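Side-chain contacts in peroxinectin A (Dictyostelium discoideum, PDB 6ERC), which catalyses the hydrogen peroxide-dependent oxidation of phenolic donors as a secreted haem peroxidase that can also oxidise iodide and thiocyanate: residues S64-T69 / E442-G447; M71-G76 / N351-I356; F311-S316 / L322-I327; F329-P334 / S362-F367. All blocks are in the same frame, centred on the assembly; numbering follows the deposited sequence.

Interaction 1: residues S64-T69 / E442-G447; sequences SKEHLT and EDHMEG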
# COMPACT_ATOMS: atom_id res chain seq x y z
N SER A 64 6.43 17.39 5.26
CA SER A 64 5.49 16.89 6.24
C SER A 64 5.39 17.82 7.44
O SER A 64 6.40 18.13 8.08
CB SER A 64 5.92 15.49 6.70
OG SER A 64 5.06 15.00 7.71
N LYS A 65 4.17 18.28 7.73
CA LYS A 65 3.95 19.12 8.90
C LYS A 65 4.11 18.33 10.20
O LYS A 65 4.40 18.92 11.24
CB LYS A 65 2.55 19.74 8.84
CG LYS A 65 2.37 20.73 7.70
CD LYS A 65 0.97 21.33 7.67
CE LYS A 65 0.73 22.30 8.83
NZ LYS A 65 -0.55 23.06 8.68
N GLU A 66 3.93 17.01 10.15
CA GLU A 66 4.14 16.15 11.30
C GLU A 66 5.59 15.71 11.44
O GLU A 66 5.92 15.04 12.43
CB GLU A 66 3.22 14.93 11.21
CG GLU A 66 1.74 15.24 11.37
CD GLU A 66 1.15 15.98 10.17
OE1 GLU A 66 1.69 15.83 9.05
OE2 GLU A 66 0.15 16.71 10.36
N HIS A 67 6.45 16.06 10.49
CA HIS A 67 7.88 15.74 10.55
C HIS A 67 8.10 14.23 10.47
O HIS A 67 8.86 13.64 11.25
CB HIS A 67 8.52 16.32 11.80
CG HIS A 67 8.31 17.80 11.96
ND1 HIS A 67 8.96 18.72 11.17
CD2 HIS A 67 7.52 18.50 12.80
CE1 HIS A 67 8.58 19.94 11.53
NE2 HIS A 67 7.71 19.83 12.51
N LEU A 68 7.44 13.60 9.50
CA LEU A 68 7.58 12.17 9.28
C LEU A 68 8.66 11.90 8.24
O LEU A 68 9.08 12.78 7.49
CB LEU A 68 6.24 11.57 8.82
CG LEU A 68 5.26 11.19 9.93
CD1 LEU A 68 5.29 12.18 11.09
CD2 LEU A 68 3.86 11.09 9.37
N THR A 69 9.12 10.65 8.21
CA THR A 69 10.25 10.25 7.39
C THR A 69 9.78 9.48 6.16
O THR A 69 8.66 8.97 6.10
CB THR A 69 11.22 9.38 8.20
OG1 THR A 69 10.55 8.19 8.64
CG2 THR A 69 11.73 10.13 9.42
N GLU A 442 -8.89 17.98 3.80
CA GLU A 442 -9.25 18.25 5.18
C GLU A 442 -8.02 18.59 6.02
O GLU A 442 -6.89 18.23 5.69
CB GLU A 442 -9.96 17.03 5.79
CG GLU A 442 -11.31 16.72 5.17
CD GLU A 442 -11.97 15.50 5.76
OE1 GLU A 442 -11.33 14.82 6.60
OE2 GLU A 442 -13.13 15.21 5.39
N ASP A 443 -8.27 19.30 7.11
CA ASP A 443 -7.23 19.52 8.11
C ASP A 443 -6.95 18.22 8.86
O ASP A 443 -7.85 17.42 9.10
CB ASP A 443 -7.67 20.60 9.10
CG ASP A 443 -8.08 21.89 8.41
OD1 ASP A 443 -7.41 22.27 7.43
OD2 ASP A 443 -9.07 22.51 8.84
N HIS A 444 -5.68 18.01 9.21
CA HIS A 444 -5.30 16.79 9.90
C HIS A 444 -5.88 16.76 11.31
O HIS A 444 -5.88 17.77 12.02
CB HIS A 444 -3.78 16.68 9.97
CG HIS A 444 -3.12 16.53 8.64
ND1 HIS A 444 -1.76 16.64 8.46
CD2 HIS A 444 -3.64 16.28 7.41
CE1 HIS A 444 -1.46 16.47 7.19
NE2 HIS A 444 -2.59 16.24 6.53
N MET A 445 -6.38 15.59 11.71
CA MET A 445 -6.87 15.41 13.07
C MET A 445 -5.74 15.65 14.07
O MET A 445 -4.56 15.41 13.77
CB MET A 445 -7.43 14.00 13.25
CG MET A 445 -8.75 13.77 12.52
SD MET A 445 -10.18 14.04 13.59
CE MET A 445 -10.21 12.50 14.50
N GLU A 446 -6.10 16.12 15.26
CA GLU A 446 -5.11 16.39 16.29
C GLU A 446 -4.30 15.13 16.58
O GLU A 446 -4.87 14.08 16.89
CB GLU A 446 -5.79 16.90 17.56
CG GLU A 446 -4.81 17.31 18.66
CD GLU A 446 -5.48 18.10 19.77
OE1 GLU A 446 -6.71 18.31 19.72
OE2 GLU A 446 -4.76 18.54 20.70
N GLY A 447 -2.98 15.24 16.47
CA GLY A 447 -2.12 14.10 16.66
C GLY A 447 -2.08 13.12 15.51
O GLY A 447 -1.45 12.07 15.63

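Interaction 2: residues M71-G76 / N351-I356; sequences MFNMWG and NEEENI. With CA (calcium ion), chain G; HEM (protoporphyrin IX containing Fe), chain F.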
# COMPACT_ATOMS: atom_id res chain seq x y z
N MET A 71 10.85 6.65 5.47
CA MET A 71 10.66 5.28 5.95
C MET A 71 9.22 5.05 6.39
O MET A 71 8.72 3.92 6.30
CB MET A 71 11.62 4.99 7.10
CG MET A 71 11.50 3.59 7.69
SD MET A 71 11.80 2.28 6.49
CE MET A 71 13.59 2.26 6.46
N PHE A 72 8.54 6.09 6.87
CA PHE A 72 7.16 5.94 7.32
C PHE A 72 6.24 5.54 6.17
O PHE A 72 5.40 4.65 6.32
CB PHE A 72 6.67 7.24 7.97
CG PHE A 72 5.19 7.25 8.26
CD1 PHE A 72 4.68 6.57 9.34
CD2 PHE A 72 4.32 7.96 7.45
CE1 PHE A 72 3.33 6.58 9.61
CE2 PHE A 72 2.96 7.98 7.71
CZ PHE A 72 2.47 7.29 8.80
N ASN A 73 6.38 6.19 5.01
CA ASN A 73 5.53 5.84 3.89
C ASN A 73 6.03 4.60 3.16
O ASN A 73 5.24 3.94 2.48
CB ASN A 73 5.39 7.02 2.92
CG ASN A 73 6.58 7.19 2.00
OD1 ASN A 73 6.83 6.36 1.12
ND2 ASN A 73 7.29 8.30 2.16
N MET A 74 7.31 4.26 3.31
CA MET A 74 7.79 2.98 2.81
C MET A 74 7.13 1.82 3.55
O MET A 74 6.81 0.79 2.94
CB MET A 74 9.31 2.90 2.94
CG MET A 74 10.05 3.77 1.94
SD MET A 74 9.75 3.29 0.22
CE MET A 74 10.74 4.50 -0.64
N TRP A 75 6.90 1.97 4.85
CA TRP A 75 6.17 0.94 5.58
C TRP A 75 4.69 0.94 5.19
O TRP A 75 4.08 -0.12 5.08
CB TRP A 75 6.31 1.12 7.09
CG TRP A 75 5.74 -0.03 7.83
CD1 TRP A 75 4.52 -0.10 8.44
CD2 TRP A 75 6.35 -1.31 8.03
NE1 TRP A 75 4.34 -1.34 9.01
CE2 TRP A 75 5.45 -2.10 8.77
CE3 TRP A 75 7.58 -1.86 7.65
CZ2 TRP A 75 5.74 -3.41 9.14
CZ3 TRP A 75 7.86 -3.16 8.02
CH2 TRP A 75 6.95 -3.92 8.75
N GLY A 76 4.11 2.13 5.01
CA GLY A 76 2.73 2.20 4.56
C GLY A 76 2.52 1.47 3.25
O GLY A 76 1.58 0.69 3.11
N ASN A 351 15.58 11.34 6.17
CA ASN A 351 14.99 12.30 5.25
C ASN A 351 13.50 12.48 5.53
O ASN A 351 12.75 11.51 5.65
CB ASN A 351 15.20 11.84 3.81
CG ASN A 351 14.79 12.89 2.80
OD1 ASN A 351 14.81 14.09 3.08
ND2 ASN A 351 14.41 12.44 1.61
N GLU A 352 13.07 13.74 5.63
CA GLU A 352 11.67 14.05 5.91
C GLU A 352 10.84 13.91 4.64
O GLU A 352 11.26 14.29 3.55
CB GLU A 352 11.53 15.47 6.46
CG GLU A 352 10.18 15.76 7.09
CD GLU A 352 10.01 17.23 7.46
OE1 GLU A 352 9.82 18.06 6.54
OE2 GLU A 352 10.07 17.54 8.67
N GLU A 353 9.64 13.35 4.79
CA GLU A 353 8.77 13.08 3.65
C GLU A 353 7.95 14.32 3.31
O GLU A 353 8.13 15.41 3.87
CB GLU A 353 7.87 11.88 3.92
CG GLU A 353 6.75 12.14 4.92
CD GLU A 353 5.75 11.00 4.97
OE1 GLU A 353 5.98 9.98 4.29
OE2 GLU A 353 4.74 11.13 5.69
N GLU A 354 7.02 14.16 2.38
CA GLU A 354 6.15 15.23 1.92
C GLU A 354 4.86 15.26 2.74
O GLU A 354 4.50 14.29 3.41
CB GLU A 354 5.84 15.02 0.43
CG GLU A 354 5.45 16.27 -0.34
CD GLU A 354 6.50 17.36 -0.27
OE1 GLU A 354 7.63 17.11 -0.74
OE2 GLU A 354 6.19 18.45 0.26
N ASN A 355 4.17 16.40 2.69
CA ASN A 355 2.95 16.57 3.47
C ASN A 355 1.78 15.86 2.80
O ASN A 355 1.74 15.71 1.57
CB ASN A 355 2.62 18.05 3.63
CG ASN A 355 1.67 18.31 4.78
OD1 ASN A 355 1.90 17.87 5.91
ND2 ASN A 355 0.60 19.03 4.50
N ILE A 356 0.82 15.43 3.61
CA ILE A 356 -0.38 14.78 3.12
C ILE A 356 -1.41 15.87 2.86
O ILE A 356 -1.99 16.44 3.79
CB ILE A 356 -0.91 13.73 4.10
CG1 ILE A 356 0.08 12.57 4.20
CG2 ILE A 356 -2.26 13.20 3.63
CD1 ILE A 356 -0.03 11.77 5.47
CA CA G . 1.51 16.11 -0.81
CHA HEM F . -2.01 1.69 -5.35
CHB HEM F . 2.28 3.32 -6.88
CHC HEM F . 3.35 4.73 -2.35
CHD HEM F . -1.05 3.31 -0.88
C1A HEM F . -0.97 2.07 -6.16
C2A HEM F . -0.95 1.99 -7.60
C3A HEM F . 0.23 2.44 -8.03
C4A HEM F . 1.00 2.82 -6.87
CMA HEM F . 0.71 2.54 -9.50
CAA HEM F . -2.12 1.48 -8.45
CBA HEM F . -2.66 2.67 -9.22
CGA HEM F . -4.09 2.43 -9.62
O1A HEM F . -4.96 2.30 -8.72
O2A HEM F . -4.37 2.37 -10.84
C1B HEM F . 2.93 3.82 -5.79
C2B HEM F . 4.27 4.35 -5.80
C3B HEM F . 4.58 4.73 -4.55
C4B HEM F . 3.43 4.46 -3.70
CMB HEM F . 5.13 4.41 -7.08
CAB HEM F . 5.88 5.37 -4.00
CBB HEM F . 6.91 5.71 -4.78
C1C HEM F . 2.25 4.48 -1.55
C2C HEM F . 2.14 4.76 -0.13
C3C HEM F . 0.91 4.36 0.28
C4C HEM F . 0.23 3.82 -0.88
CMC HEM F . 3.29 5.42 0.66
CAC HEM F . 0.20 4.40 1.65
CBC HEM F . 0.72 4.86 2.79
C1D HEM F . -1.67 2.71 -1.95
C2D HEM F . -2.94 2.03 -1.91
C3D HEM F . -3.21 1.60 -3.15
C4D HEM F . -2.10 1.97 -4.00
CMD HEM F . -3.83 1.88 -0.66
CAD HEM F . -4.43 0.80 -3.63
CBD HEM F . -4.16 -0.64 -3.22
CGD HEM F . -4.73 -1.61 -4.22
O1D HEM F . -4.04 -1.90 -5.23
O2D HEM F . -5.87 -2.11 -4.02
NA HEM F . 0.24 2.58 -5.75
NB HEM F . 2.45 3.90 -4.50
NC HEM F . 1.07 3.90 -1.97
ND HEM F . -1.18 2.65 -3.24
FE HEM F . 0.63 3.22 -3.85
O HOH W 1 3.32 16.15 -2.36
O HOH W 2 2.62 18.09 -0.21

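Interaction 3: residues F311-S316 / L322-I327; sequences FMEYYS and LQPLPI. With NAG (2-acetamido-2-deoxy-beta-D-glucopyranose), chain E.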
# COMPACT_ATOMS: atom_id res chain seq x y z
N PHE A 311 12.79 12.78 -3.95
CA PHE A 311 14.14 12.24 -4.00
C PHE A 311 14.33 11.13 -2.97
O PHE A 311 13.75 11.16 -1.88
CB PHE A 311 15.18 13.34 -3.76
CG PHE A 311 15.31 14.30 -4.90
CD1 PHE A 311 16.03 13.96 -6.03
CD2 PHE A 311 14.69 15.54 -4.85
CE1 PHE A 311 16.15 14.84 -7.08
CE2 PHE A 311 14.81 16.42 -5.90
CZ PHE A 311 15.54 16.07 -7.02
N MET A 312 15.16 10.16 -3.35
CA MET A 312 15.51 9.03 -2.50
C MET A 312 16.97 9.22 -2.08
O MET A 312 17.87 9.18 -2.91
CB MET A 312 15.31 7.73 -3.27
CG MET A 312 15.20 6.50 -2.41
SD MET A 312 14.22 5.25 -3.25
CE MET A 312 12.58 5.88 -2.96
N GLU A 313 17.18 9.46 -0.78
CA GLU A 313 18.50 9.81 -0.28
C GLU A 313 19.38 8.58 -0.07
O GLU A 313 18.90 7.49 0.27
CB GLU A 313 18.38 10.57 1.05
CG GLU A 313 17.77 11.97 0.92
CD GLU A 313 18.70 12.95 0.22
OE1 GLU A 313 19.93 12.72 0.22
OE2 GLU A 313 18.20 13.95 -0.34
N TYR A 314 20.68 8.77 -0.28
CA TYR A 314 21.70 7.75 -0.05
C TYR A 314 22.76 8.31 0.89
O TYR A 314 23.25 9.42 0.67
CB TYR A 314 22.37 7.30 -1.35
CG TYR A 314 21.55 6.37 -2.20
CD1 TYR A 314 20.47 6.84 -2.93
CD2 TYR A 314 21.87 5.02 -2.29
CE1 TYR A 314 19.72 5.99 -3.72
CE2 TYR A 314 21.13 4.16 -3.07
CZ TYR A 314 20.05 4.65 -3.79
OH TYR A 314 19.31 3.80 -4.58
N TYR A 315 23.12 7.54 1.91
CA TYR A 315 24.17 7.92 2.84
C TYR A 315 25.15 6.78 3.00
O TYR A 315 24.78 5.60 2.92
CB TYR A 315 23.59 8.31 4.21
CG TYR A 315 22.98 9.70 4.24
CD1 TYR A 315 23.75 10.80 4.60
CD2 TYR A 315 21.65 9.90 3.91
CE1 TYR A 315 23.21 12.06 4.63
CE2 TYR A 315 21.10 11.17 3.93
CZ TYR A 315 21.89 12.25 4.30
OH TYR A 315 21.35 13.52 4.32
N SER A 316 26.42 7.12 3.20
CA SER A 316 27.46 6.12 3.36
C SER A 316 27.70 5.84 4.84
O SER A 316 27.09 6.43 5.73
CB SER A 316 28.74 6.57 2.67
OG SER A 316 29.30 7.70 3.31
N LEU A 322 25.23 11.14 -0.29
CA LEU A 322 25.55 10.82 -1.67
C LEU A 322 24.49 11.40 -2.60
O LEU A 322 23.46 11.92 -2.17
CB LEU A 322 25.64 9.30 -1.85
CG LEU A 322 26.95 8.63 -1.40
CD1 LEU A 322 27.26 8.91 0.06
CD2 LEU A 322 26.88 7.13 -1.64
N GLN A 323 24.77 11.32 -3.90
CA GLN A 323 23.87 11.89 -4.90
C GLN A 323 22.46 11.33 -4.73
O GLN A 323 22.26 10.12 -4.88
CB GLN A 323 24.38 11.58 -6.31
CG GLN A 323 23.52 12.17 -7.40
CD GLN A 323 24.16 12.06 -8.77
OE1 GLN A 323 24.70 11.03 -9.13
NE2 GLN A 323 24.10 13.15 -9.54
N PRO A 324 21.47 12.17 -4.42
CA PRO A 324 20.10 11.64 -4.25
C PRO A 324 19.57 11.03 -5.54
O PRO A 324 19.85 11.50 -6.64
CB PRO A 324 19.30 12.88 -3.84
CG PRO A 324 20.31 13.83 -3.28
CD PRO A 324 21.55 13.60 -4.08
N LEU A 325 18.80 9.96 -5.38
CA LEU A 325 18.17 9.29 -6.51
C LEU A 325 16.76 9.83 -6.70
O LEU A 325 15.94 9.72 -5.77
CB LEU A 325 18.13 7.79 -6.29
CG LEU A 325 17.45 6.94 -7.37
CD1 LEU A 325 18.27 6.93 -8.65
CD2 LEU A 325 17.23 5.52 -6.87
N PRO A 326 16.42 10.43 -7.84
CA PRO A 326 15.05 10.92 -8.02
C PRO A 326 14.08 9.76 -8.21
O PRO A 326 14.40 8.75 -8.83
CB PRO A 326 15.14 11.79 -9.28
CG PRO A 326 16.30 11.24 -10.02
CD PRO A 326 17.28 10.78 -8.99
N ILE A 327 12.88 9.93 -7.64
CA ILE A 327 11.87 8.87 -7.67
C ILE A 327 11.68 8.35 -9.09
O ILE A 327 11.66 7.14 -9.33
CB ILE A 327 10.55 9.38 -7.08
CG1 ILE A 327 10.67 9.58 -5.56
CG2 ILE A 327 9.39 8.43 -7.40
CD1 ILE A 327 10.83 8.29 -4.76
C1 NAG E . 33.83 8.17 4.18
C2 NAG E . 33.21 7.70 2.85
C3 NAG E . 33.73 8.54 1.68
C4 NAG E . 33.59 10.03 1.97
C5 NAG E . 34.27 10.36 3.28
C6 NAG E . 34.17 11.82 3.66
C7 NAG E . 32.92 5.26 3.21
C8 NAG E . 31.87 5.59 4.23
N2 NAG E . 33.51 6.29 2.60
O3 NAG E . 33.00 8.21 0.50
O4 NAG E . 34.21 10.78 0.92
O5 NAG E . 33.65 9.60 4.33
O6 NAG E . 33.55 12.58 2.64
O7 NAG E . 33.22 4.10 2.95

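Interaction 4: residues F329-P334 / S362-F367; sequences FSYFNP and SDLRNF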
# COMPACT_ATOMS: atom_id res chain seq x y z
N PHE A 329 13.48 7.97 -11.54
CA PHE A 329 14.51 7.06 -12.02
C PHE A 329 14.56 5.74 -11.24
O PHE A 329 15.33 4.85 -11.61
CB PHE A 329 15.89 7.72 -11.95
CG PHE A 329 16.05 8.91 -12.87
CD1 PHE A 329 15.07 9.24 -13.80
CD2 PHE A 329 17.20 9.68 -12.81
CE1 PHE A 329 15.24 10.33 -14.64
CE2 PHE A 329 17.37 10.77 -13.65
CZ PHE A 329 16.39 11.09 -14.56
N SER A 330 13.77 5.60 -10.18
CA SER A 330 13.84 4.43 -9.32
C SER A 330 12.70 3.44 -9.54
O SER A 330 12.66 2.41 -8.86
CB SER A 330 13.86 4.85 -7.85
OG SER A 330 12.58 5.33 -7.45
N TYR A 331 11.79 3.72 -10.47
CA TYR A 331 10.66 2.82 -10.72
C TYR A 331 11.18 1.52 -11.32
O TYR A 331 11.71 1.50 -12.43
CB TYR A 331 9.65 3.48 -11.65
CG TYR A 331 8.96 4.70 -11.08
CD1 TYR A 331 8.65 4.78 -9.73
CD2 TYR A 331 8.62 5.77 -11.90
CE1 TYR A 331 8.01 5.89 -9.21
CE2 TYR A 331 7.99 6.89 -11.39
CZ TYR A 331 7.68 6.95 -10.04
OH TYR A 331 7.05 8.06 -9.53
N PHE A 332 11.02 0.42 -10.58
CA PHE A 332 11.42 -0.90 -11.04
C PHE A 332 12.87 -0.90 -11.51
O PHE A 332 13.19 -1.31 -12.63
CB PHE A 332 10.48 -1.40 -12.14
CG PHE A 332 9.05 -1.54 -11.69
CD1 PHE A 332 8.56 -2.76 -11.26
CD2 PHE A 332 8.21 -0.44 -11.67
CE1 PHE A 332 7.25 -2.88 -10.84
CE2 PHE A 332 6.90 -0.55 -11.25
CZ PHE A 332 6.42 -1.78 -10.83
N ASN A 333 13.76 -0.43 -10.64
CA ASN A 333 15.18 -0.31 -10.94
C ASN A 333 15.98 -1.11 -9.93
O ASN A 333 16.19 -0.64 -8.79
CB ASN A 333 15.62 1.15 -10.94
CG ASN A 333 17.10 1.31 -11.21
OD1 ASN A 333 17.75 0.40 -11.73
ND2 ASN A 333 17.65 2.48 -10.87
N PRO A 334 16.45 -2.32 -10.27
CA PRO A 334 17.27 -3.08 -9.32
C PRO A 334 18.63 -2.46 -9.05
O PRO A 334 19.21 -2.71 -7.98
CB PRO A 334 17.42 -4.45 -9.99
CG PRO A 334 16.32 -4.52 -11.00
CD PRO A 334 16.12 -3.11 -11.47
N SER A 362 5.52 15.70 -9.07
CA SER A 362 5.42 15.44 -10.50
C SER A 362 6.10 14.14 -10.91
O SER A 362 5.82 13.65 -12.01
CB SER A 362 6.03 16.61 -11.28
OG SER A 362 5.23 17.78 -11.12
N ASP A 363 6.97 13.58 -10.07
CA ASP A 363 7.52 12.27 -10.36
C ASP A 363 6.43 11.22 -10.46
O ASP A 363 6.53 10.28 -11.25
CB ASP A 363 8.54 11.87 -9.29
CG ASP A 363 9.70 12.84 -9.20
OD1 ASP A 363 9.49 13.99 -8.76
OD2 ASP A 363 10.83 12.44 -9.57
N LEU A 364 5.36 11.37 -9.67
CA LEU A 364 4.22 10.47 -9.71
C LEU A 364 3.11 10.98 -10.62
O LEU A 364 2.46 10.19 -11.32
CB LEU A 364 3.66 10.28 -8.30
CG LEU A 364 4.60 9.66 -7.26
CD1 LEU A 364 4.14 10.01 -5.86
CD2 LEU A 364 4.66 8.15 -7.43
N ARG A 365 2.88 12.30 -10.64
CA ARG A 365 1.74 12.84 -11.37
C ARG A 365 2.05 13.06 -12.85
O ARG A 365 1.14 13.01 -13.68
CB ARG A 365 1.29 14.16 -10.74
CG ARG A 365 -0.15 14.53 -11.03
CD ARG A 365 -0.53 15.87 -10.43
NE ARG A 365 0.12 16.99 -11.12
CZ ARG A 365 -0.29 17.50 -12.27
NH1 ARG A 365 -1.35 17.01 -12.89
NH2 ARG A 365 0.36 18.52 -12.81
N ASN A 366 3.31 13.30 -13.20
CA ASN A 366 3.71 13.57 -14.58
C ASN A 366 4.90 12.72 -14.97
O ASN A 366 5.94 13.21 -15.42
CB ASN A 366 4.03 15.05 -14.77
CG ASN A 366 2.81 15.94 -14.62
OD1 ASN A 366 1.76 15.69 -15.20
ND2 ASN A 366 2.95 17.00 -13.82
N PHE A 367 4.78 11.40 -14.81
CA PHE A 367 5.82 10.48 -15.24
C PHE A 367 5.67 10.19 -16.73
O PHE A 367 4.58 9.84 -17.19
CB PHE A 367 5.77 9.18 -14.44
CG PHE A 367 6.74 8.15 -14.92
CD1 PHE A 367 8.07 8.21 -14.55
CD2 PHE A 367 6.34 7.12 -15.76
CE1 PHE A 367 8.98 7.27 -14.99
CE2 PHE A 367 7.24 6.18 -16.21
CZ PHE A 367 8.56 6.25 -15.83

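Interaction 1: residues S64-T69 / E442-G447
Glu66 and His444 point at each other from two irregular loops and make all of the side-chain contact between residues 64-69 and 442-447. ND1 of His444 donates to OE2 of Glu66 over 2.7 Å, and the angle at the hydrogen, 165°, makes the bond nearly straight. The two flat groups do not meet symmetrically. The carboxylate oxygen sits at the edge of the imidazole, close to the ring plane, whereas the nitrogen approaches that oxygen from above the carboxylate plane. The planes are turned 48° against each other. OE1 of Glu66 stays 3.6 Å from ND1 of His444; OE2 alone makes the bond across the two segments. A bend at the second torsion of Glu66 (chi2 71°) folds the carboxylate back beside its own backbone N, with OE2 directed at the imidazole.

Glu66 is itself set by a type I turn from Ser64 to His67, closed by His67 N donating to Ser64 O at 3.2 Å. Ser64 OG braces the same turn by accepting from Leu68 N at 3.3 Å. On the other side of the contact, NE2 of His444 is bonded to Ile356 O. With both ring nitrogens facing acceptors, the geometry would be consistent with a protonated imidazole. The calcium ion lies about 8 Å from the side chain of His444. The pair is a histidine-carboxylate hydrogen bond away from the annotated sites, joining two surface loops of the animal haem peroxidase fold.

Interaction 2: residues M71-G76 / N351-I356
A buried carboxylate and a buried amide lie almost in one plane: the Glu353 and Asn73 groups are only 10° apart, and ND2 of Asn73 donates 3.0 Å to OE1 of Glu353. The nitrogen meets this oxygen nearly end-on to its C-O bond, and the N-H...O angle is 162°. The contact joins helix 70-80, which passes beside the haem in this animal haem peroxidase fold, to the loop that carries a calcium ligand. In both residues CG stands between the backbone N and the carbonyl carbon, the crowded position, and from there the two chains, that of Glu353 extended, run alongside in opposite senses. The other oxygen, OE2 of Glu353, comes to 3.7 Å from CD2 of Phe72, whose ring plane stands steeply against the carboxylate.

Beyond Glu353 the loop turns to the metal. Asn355 O binds the calcium ion at 2.4 Å, with Ser306, Asp357, Tyr359 and two waters among the other ligands. The helix meanwhile lies against the haem: CB of Asn73 is 3.5 Å from the methyl CMC. One turn on, Gly76 CA passes 3.8 Å from haem CBC, and a CB built on that glycine would clash with the same vinyl carbon.

Interaction 3: residues F311-S316 / L322-I327
Met312 and Leu325 form the tight part of a beta hairpin, strands 311-315 and 321-326, as an antiparallel hydrogen-bonded pair. Met312 N reaches Leu325 O at 2.6 Å, and Leu325 N returns a bond to Met312 O at 2.8 Å. Their side chains share a face with those of Tyr314 and Leu322, and helix 342-350 packs on Met312 and Tyr314. Here the edge of the Tyr314 ring is pressed against its neighbour, CE1 lying 3.5 Å from Leu325 CB, while Tyr314 OH is held by Ala336 O. At the inner end CE of Met312, brought round by a bend at chi3 (-78°), comes to 3.5 Å from Ile327 CD1, the two side chains meeting at about a right angle.

The other face is looser and more open to solvent where exposed Phe311 touches Pro326 obliquely, CE1 to CB at 3.9 Å. Glu313 is itself buried, lying alongside the Pro324 ring with OE2 3.6 Å from Pro324 CG and forming a salt bridge with Arg321. Replacing Glu313 with an alanine would probably leave Arg321 without its charged mate and strip the cover from one side of Pro324. Near the turn, Leu322 CD1 lies 3.8 Å from Ser316 CB, and Ser316 OG is 3.5 Å from C8 of the attached N-acetylglucosamine.

Interaction 4: residues F329-P334 / S362-F367
The Tyr331 ring presents its edge to one face of Phe367, a T-shaped pair with centroids 5.0 Å apart and planes at 74°. CD2 of Tyr331 lies over that face, and CE2 of Tyr331 comes within 3.4 Å of Phe367 CD1. Farther round the Tyr331 edge, close to the ring plane, is the backbone oxygen of Asp363; the phenol OH donates a weak hydrogen bond to it, 2.9 Å from Asp363 O. The Leu364 side chain lies at about a right angle to that of Tyr331 and sets CD2 3.2 Å from Tyr331 OH.

In the animal haem peroxidase fold this contact borders the haem pocket, to which both Tyr331 and Leu364 belong. It joins the loop after the 311-326 hairpin to the short helix 362-365. The helix ends at Arg365, and Phe367 then turns its ring to the tyrosine with CG anti to its backbone N (chi1 175°). An alanine in place of Tyr331 would remove the ring edge and the OH, and is likely to open a gap over Phe367 and leave Asp363 O without this donor. Just before the loop segment, Asp363 OD2 also accepts a hydrogen bond from Lys328 N.

From the N terminus, residues 64-69 open interaction 1, and residues 71-76, on the helix that follows, open interaction 2. Interaction 3 then closes a short hairpin, nested within both long loops. The chain continues to 329-334, the start of interaction 4, returns at 351-356 to close interaction 2, and closes interaction 4 at 362-367, so interactions 2 and 4 cross. Last, 442-447 closes interaction 1 around the others. Neighbours touch: Leu68 O lies 2.8 Å from Glu353 N between interactions 1 and 2, Met74 meets Met312 between 2 and 3, and Leu325 meets Ser330 between 3 and 4. They tie outer loops to the calcium loop, that loop to helix 70-80, and the post-hairpin loop to helix 362-365.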